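Side-chain contacts in IPT/TIG domain-containing protein (Bacteroides thetaiotaomicron, PDB 3TC9), which is of unproven function but, with an immunoglobulin-like IPT/TIG domain joined to a six-bladed beta-propeller, probably serves as an auxiliary nutrient-binding protein: residues L82-L85 and E91-N94; G386-D391 and E395-H400; N148-Y153 and E408-F413; V155-P160 and G416-R421. All coordinates share one frame; numbering follows the deposited sequence.

Contact 1 stands apart. It lies in the IPT/TIG domain, its centre about 46 Å from that of contact 3, and it is a partly buried hairpin held by backbone bonds. The other three contacts belong to the beta-propeller. Contact 2, at the surface, ties two irregular segments of one loop region through backbone bonds and a few side chains. Contacts 3 and 4 join the turns and loops at opposite ends of strands 151-156 and 412-417. Contact 3 is a surface contact made by an arginine on a turn carbonyl. Contact 4 is partly buried and gathers charged groups round a phosphate. Contacts 2 and 4 touch, as through His400 and Glu419.

Contact 1: L82-L85 and E91-N94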
loop_
_atom_site.group_PDB
_atom_site.type_symbol
_atom_site.label_atom_id
_atom_site.label_comp_id
_atom_site.label_asym_id
_atom_site.label_seq_id
_atom_site.Cartn_x
_atom_site.Cartn_y
_atom_site.Cartn_z
ATOM N N LEU B 82 -34.252 12.278 10.551
ATOM C CA LEU B 82 -34.650 13.541 11.183
ATOM C C LEU B 82 -35.943 13.321 11.997
ATOM O O LEU B 82 -36.887 12.693 11.514
ATOM C CB LEU B 82 -34.844 14.669 10.142
ATOM C CG LEU B 82 -35.283 16.051 10.665
ATOM C CD1 LEU B 82 -34.834 17.128 9.738
ATOM C CD2 LEU B 82 -36.801 16.155 10.781
ATOM N N SER B 83 -35.974 13.866 13.211
ATOM C CA SER B 83 -37.134 13.822 14.088
ATOM C C SER B 83 -37.408 15.193 14.613
ATOM O O SER B 83 -36.466 15.928 14.942
ATOM C CB SER B 83 -36.898 12.874 15.266
ATOM O OG SER B 83 -37.012 11.514 14.899
ATOM N N ILE B 84 -38.684 15.538 14.687
ATOM C CA ILE B 84 -39.159 16.752 15.352
ATOM C C ILE B 84 -39.604 16.268 16.750
ATOM O O ILE B 84 -40.232 15.202 16.893
ATOM C CB ILE B 84 -40.259 17.549 14.568
ATOM C CG1 ILE B 84 -39.793 17.952 13.150
ATOM C CG2 ILE B 84 -40.762 18.774 15.357
ATOM C CD1 ILE B 84 -38.501 18.789 12.982
ATOM N N LEU B 85 -39.193 16.993 17.766
ATOM C CA LEU B 85 -39.481 16.634 19.161
ATOM C C LEU B 85 -40.459 17.582 19.806
ATOM O O LEU B 85 -40.688 18.680 19.308
ATOM C CB LEU B 85 -38.166 16.650 19.987
ATOM C CG LEU B 85 -36.931 16.017 19.349
ATOM C CD1 LEU B 85 -35.709 16.390 20.123
ATOM C CD2 LEU B 85 -37.051 14.494 19.296
ATOM N N GLU B 91 -40.005 12.148 20.305
ATOM C CA GLU B 91 -40.236 12.235 18.860
ATOM C C GLU B 91 -41.732 12.350 18.557
ATOM O O GLU B 91 -42.517 11.533 19.031
ATOM C CB GLU B 91 -39.644 10.997 18.160
ATOM C CG GLU B 91 -38.119 10.917 18.262
ATOM C CD GLU B 91 -37.467 9.608 17.830
ATOM O OE1 GLU B 91 -38.174 8.706 17.330
ATOM O OE2 GLU B 91 -36.248 9.455 18.061
ATOM N N ILE B 92 -42.134 13.392 17.802
ATOM C CA ILE B 92 -43.533 13.573 17.426
ATOM C C ILE B 92 -43.724 13.425 15.902
ATOM O O ILE B 92 -44.848 13.276 15.447
ATOM C CB ILE B 92 -44.164 14.888 17.977
ATOM C CG1 ILE B 92 -43.316 16.150 17.650
ATOM C CG2 ILE B 92 -44.464 14.711 19.475
ATOM C CD1 ILE B 92 -43.986 17.455 17.949
ATOM N N ALA B 93 -42.649 13.466 15.132
ATOM C CA ALA B 93 -42.666 13.328 13.673
ATOM C C ALA B 93 -41.315 12.835 13.239
ATOM O O ALA B 93 -40.321 13.274 13.776
ATOM C CB ALA B 93 -43.009 14.657 13.006
ATOM N N ASN B 94 -41.297 11.844 12.351
ATOM C CA ASN B 94 -40.103 11.196 11.848
ATOM C C ASN B 94 -40.025 11.159 10.307
ATOM O O ASN B 94 -41.020 10.867 9.626
ATOM C CB ASN B 94 -40.071 9.760 12.369
ATOM C CG ASN B 94 -39.680 9.636 13.814
ATOM O OD1 ASN B 94 -38.519 9.418 14.142
ATOM N ND2 ASN B 94 -40.650 9.698 14.704
#
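A classic beta bulge marks this antiparallel hairpin of the IPT/TIG domain, an immunoglobulin-like beta-sandwich. Ile92 and Ala93 both face Ile84, and the register slips by one residue between Ile84 and Leu85. Ile84 O is the focus of the bulge. Ile92 N meets it at 2.8 Å, almost straight (178° at the hydrogen). A second bond, Ala93 N to Ile84 O, is long and weak at 3.5 Å. In return, Ile84 N donates to Ala93 O at 2.9 Å. The apolar contacts gather on one face of the sheet, where Ile84 CB lies 4.3 Å from Ala93 CB. Phe12 lies against both Ile84 and Ile92, and Val18 against Ala93. On the side of Ser83, Glu91 has CG beside its backbone N (chi1 -65°) and an extended chain beyond it. This course takes its CD past Ser83 OG at 3.5 Å. Its carboxylate then forms a salt bridge with Lys49 of the adjoining strand 48-52. Leu85 crosses Glu91 at a slant, and the methyl CD2 of Leu85 rests 3.9 Å from CG of Glu91. Within the bulge, Ile92 sends its CG1 to 3.3 Å from Ile84 O.

Contact 2: G386-D391 and E395-H400; sequences GYNDGD and EARFNH
This is a surface contact between two largely irregular segments of the beta-propeller, joined by one antiparallel bridge and several bonds outside regular strand pairing. The bridge is Asn388 with Arg397, a hydrogen-bonded pair. Arg397 N donates to Asn388 O at 2.9 Å; the return bond from Asn388 N is weak. The two side chains run alongside each other and point the same way. Arg397 is bent at chi2 and chi3, which brings NH1 to Asn388 OD1 at 2.8 Å. The amide and guanidinium planes lie 22° apart, and OD1 sits at the guanidinium edge. At one end, Asp391 O takes two N-H groups from opposite faces of its carbonyl plane, Ala396 N at 2.8 Å and Glu395 N at 3.0 Å. The Glu395 side chain, extended beyond CG, reaches the same residue from its other end: OE1 accepts from Asp391 N at 3.0 Å through the anti lone pair. The side chain thus bonds back to the residue whose carbonyl holds its backbone N, and closes the short loop. At the other end, Gly386 N reaches Phe398 O at 3.1 Å from above the carbonyl plane. Arg424 of strand 422-428 bonds to the Asn388 and Arg397 carbonyls and bridges to Asp389. Strand 107-113 lies beside the pair, with Val109 against Ala396 and Phe398, and pairs with Gly390.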
loop_
_atom_site.group_PDB
_atom_site.type_symbol
_atom_site.label_atom_id
_atom_site.label_comp_id
_atom_site.label_asym_id
_atom_site.label_seq_id
_atom_site.Cartn_x
_atom_site.Cartn_y
_atom_site.Cartn_z
ATOM N N GLY B 386 1.309 21.890 23.957
ATOM C CA GLY B 386 0.057 21.654 24.656
ATOM C C GLY B 386 -0.318 20.199 24.626
ATOM O O GLY B 386 0.513 19.334 24.327
ATOM N N TYR B 387 -1.579 19.925 24.955
ATOM C CA TYR B 387 -2.112 18.566 24.944
ATOM C C TYR B 387 -3.511 18.613 24.354
ATOM O O TYR B 387 -4.465 19.015 25.021
ATOM C CB TYR B 387 -2.074 17.924 26.349
ATOM C CG TYR B 387 -2.757 16.576 26.390
ATOM C CD1 TYR B 387 -2.331 15.533 25.574
ATOM C CD2 TYR B 387 -3.857 16.354 27.225
ATOM C CE1 TYR B 387 -2.988 14.304 25.570
ATOM C CE2 TYR B 387 -4.514 15.123 27.239
ATOM C CZ TYR B 387 -4.077 14.101 26.403
ATOM O OH TYR B 387 -4.707 12.876 26.397
ATOM N N ASN B 388 -3.607 18.276 23.064
ATOM C CA ASN B 388 -4.849 18.276 22.315
ATOM C C ASN B 388 -4.865 17.162 21.305
ATOM O O ASN B 388 -3.891 16.980 20.579
ATOM C CB ASN B 388 -5.054 19.613 21.618
ATOM C CG ASN B 388 -5.425 20.731 22.556
ATOM O OD1 ASN B 388 -4.578 21.502 22.966
ATOM N ND2 ASN B 388 -6.703 20.834 22.941
ATOM N N ASP B 389 -5.968 16.401 21.273
ATOM C CA ASP B 389 -6.193 15.319 20.316
ATOM C C ASP B 389 -7.017 15.888 19.152
ATOM O O ASP B 389 -7.398 17.056 19.210
ATOM C CB ASP B 389 -6.881 14.109 21.003
ATOM C CG ASP B 389 -5.984 13.258 21.932
ATOM O OD1 ASP B 389 -4.751 13.154 21.663
ATOM O OD2 ASP B 389 -6.534 12.586 22.831
ATOM N N GLY B 390 -7.217 15.108 18.089
ATOM C CA GLY B 390 -8.009 15.544 16.936
ATOM C C GLY B 390 -7.282 15.738 15.634
ATOM O O GLY B 390 -6.301 15.037 15.348
ATOM N N ASP B 391 -7.808 16.681 14.803
ATOM C CA ASP B 391 -7.249 17.014 13.495
ATOM C C ASP B 391 -5.730 17.295 13.617
ATOM O O ASP B 391 -5.315 18.148 14.415
ATOM C CB ASP B 391 -7.987 18.212 12.862
ATOM C CG ASP B 391 -7.561 18.479 11.417
ATOM O OD1 ASP B 391 -6.514 19.145 11.211
ATOM O OD2 ASP B 391 -8.224 17.955 10.491
ATOM N N GLU B 395 -6.166 20.933 15.188
ATOM C CA GLU B 395 -6.449 20.759 16.617
ATOM C C GLU B 395 -5.303 20.191 17.437
ATOM O O GLU B 395 -5.039 20.687 18.546
ATOM C CB GLU B 395 -7.667 19.805 16.802
ATOM C CG GLU B 395 -8.960 20.293 16.168
ATOM C CD GLU B 395 -10.179 19.405 16.365
ATOM O OE1 GLU B 395 -10.089 18.185 16.081
ATOM O OE2 GLU B 395 -11.256 19.956 16.703
ATOM N N ALA B 396 -4.667 19.123 16.937
ATOM C CA ALA B 396 -3.657 18.377 17.687
ATOM C C ALA B 396 -2.448 19.207 18.176
ATOM O O ALA B 396 -1.928 20.058 17.455
ATOM C CB ALA B 396 -3.164 17.201 16.869
ATOM N N ARG B 397 -2.022 18.946 19.427
ATOM C CA ARG B 397 -0.839 19.520 20.039
ATOM C C ARG B 397 -0.099 18.484 20.822
ATOM O O ARG B 397 -0.711 17.606 21.442
ATOM C CB ARG B 397 -1.171 20.668 20.972
ATOM C CG ARG B 397 -1.352 21.976 20.264
ATOM C CD ARG B 397 -2.432 22.661 21.019
ATOM N NE ARG B 397 -2.000 23.939 21.544
ATOM C CZ ARG B 397 -2.696 24.659 22.411
ATOM N NH1 ARG B 397 -3.831 24.188 22.924
ATOM N NH2 ARG B 397 -2.258 25.842 22.789
ATOM N N PHE B 398 1.235 18.616 20.820
ATOM C CA PHE B 398 2.194 17.802 21.572
ATOM C C PHE B 398 2.996 18.715 22.456
ATOM O O PHE B 398 2.975 19.919 22.248
ATOM C CB PHE B 398 3.139 17.036 20.632
ATOM C CG PHE B 398 2.442 16.188 19.613
ATOM C CD1 PHE B 398 1.987 14.911 19.938
ATOM C CD2 PHE B 398 2.240 16.656 18.317
ATOM C CE1 PHE B 398 1.340 14.120 18.979
ATOM C CE2 PHE B 398 1.575 15.878 17.371
ATOM C CZ PHE B 398 1.148 14.607 17.702
ATOM N N ASN B 399 3.711 18.166 23.421
ATOM C CA ASN B 399 4.580 18.950 24.280
ATOM C C ASN B 399 5.879 18.176 24.431
ATOM O O ASN B 399 5.985 17.270 25.246
ATOM C CB ASN B 399 3.918 19.264 25.613
ATOM C CG ASN B 399 4.591 20.366 26.356
ATOM O OD1 ASN B 399 5.724 20.764 26.054
ATOM N ND2 ASN B 399 3.914 20.847 27.388
ATOM N N HIS B 400 6.850 18.529 23.582
ATOM C CA HIS B 400 8.181 17.934 23.458
ATOM C C HIS B 400 8.066 16.476 22.999
ATOM O O HIS B 400 8.434 15.583 23.766
ATOM C CB HIS B 400 8.978 18.059 24.772
ATOM C CG HIS B 400 9.455 19.446 25.079
ATOM N ND1 HIS B 400 9.536 19.900 26.374
ATOM C CD2 HIS B 400 9.881 20.426 24.245
ATOM C CE1 HIS B 400 10.038 21.124 26.297
ATOM N NE2 HIS B 400 10.249 21.487 25.033
#

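Contact 3: N148-Y153 and E408-F413; sequences NHNHLY and EERECF
The imidazole of His149 and the guanidinium of Arg410 slide past each other in opposite directions, with planes only 12° apart. His149 CD2 comes within 3.5 Å of Arg410 NH1. Glu409 OE1 lies in the plane of the His149 ring, at its edge, 3.3 Å from CD2. The same oxygen stands over one face of the Arg410 guanidinium, toward its rim. At the guanidinium edge is the backbone carbonyl of His149. Arg410 meets it end-on with two nitrogens, NH1 at 3.0 Å and NH2 at 3.2 Å from His149 O. Both come from the same face of the carbonyl plane. The Arg410 chain is extended from CG to NE, which carries its charged end across to the turn that precedes strand 151-156. Asn150 crosses it at about a right angle. Its OD1 is 2.8 Å from Arg410 NH2, but the angle is too poor for a hydrogen bond. A water joins the two sides instead, donating to Asn150 OD1 at 2.6 Å and to Glu409 OE1 at 2.8 Å.

His149 and Asn150 are the central residues of a type I beta turn from Asn148 to His151. The turn leads into strand 151-156 of one propeller sheet, and Arg410 precedes strand 412-417 of another. An Asx turn overlaps the beta turn, with Asn148 OD1 accepting from Asn150 N at 3.0 Å. Asp407 holds both partners: one oxygen takes a hydrogen bond from His149 NE2, and the other forms a salt bridge with Arg410 NH1. Phe144 stacks on the His149 ring, and Phe166 makes a cation-pi contact with Arg410.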
loop_
_atom_site.group_PDB
_atom_site.type_symbol
_atom_site.label_atom_id
_atom_site.label_comp_id
_atom_site.label_asym_id
_atom_site.label_seq_id
_atom_site.Cartn_x
_atom_site.Cartn_y
_atom_site.Cartn_z
ATOM N N ASN B 148 8.891 -10.183 17.492
ATOM C CA ASN B 148 7.567 -10.140 18.108
ATOM C C ASN B 148 6.978 -8.747 17.964
ATOM O O ASN B 148 7.290 -7.851 18.745
ATOM C CB ASN B 148 7.607 -10.576 19.575
ATOM C CG ASN B 148 6.248 -10.857 20.157
ATOM O OD1 ASN B 148 5.198 -10.524 19.588
ATOM N ND2 ASN B 148 6.237 -11.503 21.301
ATOM N N HIS B 149 6.090 -8.590 16.974
ATOM C CA HIS B 149 5.431 -7.337 16.678
ATOM C C HIS B 149 4.373 -6.959 17.747
ATOM O O HIS B 149 3.777 -5.868 17.674
ATOM C CB HIS B 149 4.820 -7.358 15.266
ATOM C CG HIS B 149 4.648 -5.981 14.705
ATOM N ND1 HIS B 149 5.734 -5.135 14.511
ATOM C CD2 HIS B 149 3.517 -5.317 14.392
ATOM C CE1 HIS B 149 5.221 -3.998 14.071
ATOM N NE2 HIS B 149 3.892 -4.061 13.985
ATOM N N ASN B 150 4.176 -7.814 18.767
ATOM C CA ASN B 150 3.271 -7.455 19.859
ATOM C C ASN B 150 4.028 -6.775 20.972
ATOM O O ASN B 150 3.402 -6.281 21.910
ATOM C CB ASN B 150 2.507 -8.668 20.410
ATOM C CG ASN B 150 1.471 -9.200 19.451
ATOM O OD1 ASN B 150 0.829 -8.451 18.696
ATOM N ND2 ASN B 150 1.319 -10.511 19.441
ATOM N N HIS B 151 5.367 -6.760 20.884
ATOM C CA HIS B 151 6.229 -6.187 21.909
ATOM C C HIS B 151 6.888 -4.908 21.411
ATOM O O HIS B 151 7.719 -4.929 20.503
ATOM C CB HIS B 151 7.276 -7.223 22.370
ATOM C CG HIS B 151 6.677 -8.360 23.145
ATOM N ND1 HIS B 151 7.451 -9.420 23.595
ATOM C CD2 HIS B 151 5.396 -8.566 23.534
ATOM C CE1 HIS B 151 6.626 -10.207 24.257
ATOM N NE2 HIS B 151 5.375 -9.748 24.222
ATOM N N LEU B 152 6.480 -3.784 21.998
ATOM C CA LEU B 152 7.010 -2.465 21.681
ATOM C C LEU B 152 7.844 -1.980 22.872
ATOM O O LEU B 152 7.309 -1.762 23.960
ATOM C CB LEU B 152 5.863 -1.485 21.338
ATOM C CG LEU B 152 6.250 0.002 21.098
ATOM C CD1 LEU B 152 7.248 0.141 19.940
ATOM C CD2 LEU B 152 5.016 0.830 20.868
ATOM N N TYR B 153 9.153 -1.825 22.667
ATOM C CA TYR B 153 10.051 -1.356 23.720
ATOM C C TYR B 153 10.266 0.143 23.616
ATOM O O TYR B 153 10.191 0.722 22.517
ATOM C CB TYR B 153 11.400 -2.099 23.667
ATOM C CG TYR B 153 11.285 -3.548 24.081
ATOM C CD1 TYR B 153 11.375 -3.919 25.418
ATOM C CD2 TYR B 153 11.036 -4.545 23.141
ATOM C CE1 TYR B 153 11.229 -5.247 25.813
ATOM C CE2 TYR B 153 10.915 -5.880 23.520
ATOM C CZ TYR B 153 11.025 -6.228 24.859
ATOM O OH TYR B 153 10.903 -7.538 25.244
ATOM N N GLU B 408 3.422 -0.716 10.798
ATOM C CA GLU B 408 2.902 -1.132 9.487
ATOM C C GLU B 408 1.688 -2.066 9.597
ATOM O O GLU B 408 0.777 -1.952 8.795
ATOM C CB GLU B 408 4.000 -1.800 8.645
ATOM C CG GLU B 408 5.062 -0.814 8.188
ATOM C CD GLU B 408 6.120 -1.342 7.237
ATOM O OE1 GLU B 408 5.845 -1.437 6.017
ATOM O OE2 GLU B 408 7.260 -1.569 7.704
ATOM N N GLU B 409 1.666 -2.947 10.602
ATOM C CA GLU B 409 0.585 -3.907 10.827
ATOM C C GLU B 409 -0.670 -3.213 11.418
ATOM O O GLU B 409 -1.792 -3.491 10.988
ATOM C CB GLU B 409 1.090 -5.033 11.747
ATOM C CG GLU B 409 0.150 -6.229 11.920
ATOM C CD GLU B 409 -0.159 -6.620 13.358
ATOM O OE1 GLU B 409 0.766 -7.091 14.063
ATOM O OE2 GLU B 409 -1.334 -6.476 13.774
ATOM N N ARG B 410 -0.483 -2.294 12.378
ATOM C CA ARG B 410 -1.588 -1.576 13.011
ATOM C C ARG B 410 -1.916 -0.277 12.256
ATOM O O ARG B 410 -2.902 0.369 12.587
ATOM C CB ARG B 410 -1.300 -1.322 14.507
ATOM C CG ARG B 410 -1.346 -2.627 15.304
ATOM C CD ARG B 410 -0.880 -2.551 16.746
ATOM N NE ARG B 410 -0.686 -3.900 17.284
ATOM C CZ ARG B 410 0.483 -4.534 17.369
ATOM N NH1 ARG B 410 1.601 -3.940 16.979
ATOM N NH2 ARG B 410 0.541 -5.764 17.862
ATOM N N GLU B 411 -1.138 0.063 11.207
ATOM C CA GLU B 411 -1.283 1.234 10.306
ATOM C C GLU B 411 -1.406 2.564 11.081
ATOM O O GLU B 411 -2.284 3.383 10.810
ATOM C CB GLU B 411 -2.460 1.046 9.340
ATOM C CG GLU B 411 -2.271 -0.125 8.386
ATOM C CD GLU B 411 -3.543 -0.590 7.710
ATOM O OE1 GLU B 411 -4.375 -1.241 8.385
ATOM O OE2 GLU B 411 -3.708 -0.302 6.503
ATOM N N CYS B 412 -0.501 2.776 12.032
ATOM C CA CYS B 412 -0.521 3.988 12.843
ATOM C C CYS B 412 0.872 4.326 13.340
ATOM O O CYS B 412 1.771 3.501 13.279
ATOM C CB CYS B 412 -1.487 3.809 14.017
ATOM S SG CYS B 412 -0.981 2.535 15.207
ATOM N N PHE B 413 1.012 5.527 13.881
ATOM C CA PHE B 413 2.197 6.039 14.552
ATOM C C PHE B 413 1.978 6.029 16.043
ATOM O O PHE B 413 0.873 6.305 16.500
ATOM C CB PHE B 413 2.520 7.490 14.114
ATOM C CG PHE B 413 2.851 7.679 12.654
ATOM C CD1 PHE B 413 1.835 7.825 11.705
ATOM C CD2 PHE B 413 4.182 7.711 12.221
ATOM C CE1 PHE B 413 2.141 7.982 10.351
ATOM C CE2 PHE B 413 4.485 7.891 10.870
ATOM C CZ PHE B 413 3.462 8.010 9.943
HETATM O O HOH W 1 1.258 -8.840 16.142
#

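Contact 4: V155-P160 and G416-R421; sequences VGEQHP and GDRENR. With PO4 (phosphate ion), chain Q.
Arg418 sets out with CG opposite its own backbone N (chi1 -172°) and bends at chi2 (59°), bringing its guanidinium to Glu157, Gln158 and a bound phosphate. Glu157 is extended beyond CG. The salt bridge runs from Arg418 NH1 to Glu157 OE1 at 3.1 Å. The oxygen lies near the guanidinium plane but is approached from above the carboxylate plane. A weak bond joins Arg418 NH2 to Gln158 OE1, while Gln158 NE2 turns to phosphate O2 at 3.0 Å. The two segments are loop ends of neighbouring propeller sheets. One is the type II' turn from Gly156 to His159, between strands 151-156 and 159-165; the other follows strand 412-417. The phosphate, probably from the crystallisation liquor, sits between them. Its O3 receives His159 NE2 at 2.7 Å, Arg418 NH2 at 3.0 Å and Arg421 NH1 at 3.1 Å, with Arg418 NE as a fourth donor. The His159 ring stands nearly upright to the Arg418 guanidinium, 82° between planes. Glu402 forms a second salt bridge with Arg418 NH1. Arg421 completes the phosphate site with a straight bond from its NH2 to phosphate O1 at 2.8 Å.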
loop_
_atom_site.group_PDB
_atom_site.type_symbol
_atom_site.label_atom_id
_atom_site.label_comp_id
_atom_site.label_asym_id
_atom_site.label_seq_id
_atom_site.Cartn_x
_atom_site.Cartn_y
_atom_site.Cartn_z
ATOM N N VAL B 155 12.729 3.492 25.713
ATOM C CA VAL B 155 13.753 3.932 26.658
ATOM C C VAL B 155 13.354 5.348 27.042
ATOM O O VAL B 155 12.742 6.034 26.237
ATOM C CB VAL B 155 15.225 3.805 26.171
ATOM C CG1 VAL B 155 15.640 2.342 26.061
ATOM C CG2 VAL B 155 15.477 4.556 24.866
ATOM N N GLY B 156 13.660 5.759 28.266
ATOM C CA GLY B 156 13.204 7.046 28.771
ATOM C C GLY B 156 14.220 7.926 29.445
ATOM O O GLY B 156 13.866 8.613 30.406
ATOM N N GLU B 157 15.467 7.969 28.914
ATOM C CA GLU B 157 16.595 8.749 29.448
ATOM C C GLU B 157 16.870 8.296 30.885
ATOM O O GLU B 157 17.303 7.155 31.068
ATOM C CB GLU B 157 16.381 10.275 29.330
ATOM C CG GLU B 157 16.778 10.830 27.969
ATOM C CD GLU B 157 16.368 12.252 27.623
ATOM O OE1 GLU B 157 15.829 12.970 28.500
ATOM O OE2 GLU B 157 16.603 12.652 26.457
ATOM N N GLN B 158 16.557 9.135 31.889
ATOM C CA GLN B 158 16.750 8.772 33.290
ATOM C C GLN B 158 15.667 7.780 33.766
ATOM O O GLN B 158 15.893 7.072 34.745
ATOM C CB GLN B 158 16.801 10.025 34.196
ATOM C CG GLN B 158 15.472 10.760 34.404
ATOM C CD GLN B 158 15.269 11.933 33.479
ATOM O OE1 GLN B 158 15.699 11.959 32.319
ATOM N NE2 GLN B 158 14.546 12.912 33.962
ATOM N N HIS B 159 14.506 7.730 33.059
ATOM C CA HIS B 159 13.375 6.879 33.409
ATOM C C HIS B 159 13.596 5.448 32.906
ATOM O O HIS B 159 14.445 5.256 32.039
ATOM C CB HIS B 159 12.074 7.488 32.877
ATOM C CG HIS B 159 11.809 8.848 33.426
ATOM N ND1 HIS B 159 11.322 9.028 34.708
ATOM C CD2 HIS B 159 12.009 10.059 32.861
ATOM C CE1 HIS B 159 11.225 10.336 34.874
ATOM N NE2 HIS B 159 11.624 10.997 33.790
ATOM N N PRO B 160 12.885 4.429 33.448
ATOM C CA PRO B 160 13.169 3.047 33.038
ATOM C C PRO B 160 12.848 2.671 31.591
ATOM O O PRO B 160 12.050 3.319 30.913
ATOM C CB PRO B 160 12.270 2.218 33.965
ATOM C CG PRO B 160 11.906 3.108 35.078
ATOM C CD PRO B 160 11.844 4.461 34.498
ATOM N N GLY B 416 6.132 9.280 21.601
ATOM C CA GLY B 416 6.530 9.538 22.981
ATOM C C GLY B 416 6.442 11.035 23.239
ATOM O O GLY B 416 7.362 11.787 22.906
ATOM N N ASP B 417 5.305 11.479 23.767
ATOM C CA ASP B 417 5.000 12.903 24.042
ATOM C C ASP B 417 5.436 13.221 25.456
ATOM O O ASP B 417 4.650 13.049 26.387
ATOM C CB ASP B 417 3.491 13.138 23.849
ATOM C CG ASP B 417 3.075 14.580 23.701
ATOM O OD1 ASP B 417 3.974 15.452 23.580
ATOM O OD2 ASP B 417 1.845 14.840 23.693
ATOM N N ARG B 418 6.709 13.662 25.613
ATOM C CA ARG B 418 7.404 13.831 26.883
ATOM C C ARG B 418 6.595 14.518 27.991
ATOM O O ARG B 418 6.295 13.843 28.965
ATOM C CB ARG B 418 8.778 14.509 26.722
ATOM C CG ARG B 418 9.648 14.547 27.994
ATOM C CD ARG B 418 9.944 13.154 28.519
ATOM N NE ARG B 418 10.905 13.124 29.624
ATOM C CZ ARG B 418 12.211 12.917 29.484
ATOM N NH1 ARG B 418 12.744 12.792 28.276
ATOM N NH2 ARG B 418 12.996 12.850 30.553
ATOM N N GLU B 419 6.264 15.819 27.873
ATOM C CA GLU B 419 5.615 16.557 28.968
ATOM C C GLU B 419 4.181 16.141 29.223
ATOM O O GLU B 419 3.640 16.450 30.295
ATOM C CB GLU B 419 5.683 18.091 28.767
ATOM C CG GLU B 419 7.059 18.657 28.383
ATOM C CD GLU B 419 8.316 18.190 29.103
ATOM O OE1 GLU B 419 8.227 17.820 30.298
ATOM O OE2 GLU B 419 9.407 18.262 28.487
ATOM N N ASN B 420 3.553 15.446 28.262
ATOM C CA ASN B 420 2.189 14.990 28.446
ATOM C C ASN B 420 2.163 13.590 29.109
ATOM O O ASN B 420 1.091 13.133 29.497
ATOM C CB ASN B 420 1.444 15.038 27.122
ATOM C CG ASN B 420 1.202 16.458 26.729
ATOM O OD1 ASN B 420 1.006 17.338 27.577
ATOM N ND2 ASN B 420 1.284 16.738 25.456
ATOM N N ARG B 421 3.346 12.940 29.270
ATOM C CA ARG B 421 3.550 11.650 29.947
ATOM C C ARG B 421 2.680 10.547 29.333
ATOM O O ARG B 421 2.258 9.603 30.012
ATOM C CB ARG B 421 3.269 11.750 31.478
ATOM C CG ARG B 421 3.861 12.969 32.170
ATOM C CD ARG B 421 5.347 12.885 32.221
ATOM N NE ARG B 421 5.935 14.092 32.774
ATOM C CZ ARG B 421 7.231 14.355 32.769
ATOM N NH1 ARG B 421 8.092 13.488 32.250
ATOM N NH2 ARG B 421 7.679 15.489 33.270
HETATM P P PO4 Q . 11.440 14.815 33.532
HETATM O O1 PO4 Q . 10.429 15.914 33.036
HETATM O O2 PO4 Q . 12.910 15.293 33.216
HETATM O O3 PO4 Q . 11.150 13.453 32.837
HETATM O O4 PO4 Q . 11.321 14.536 35.076
#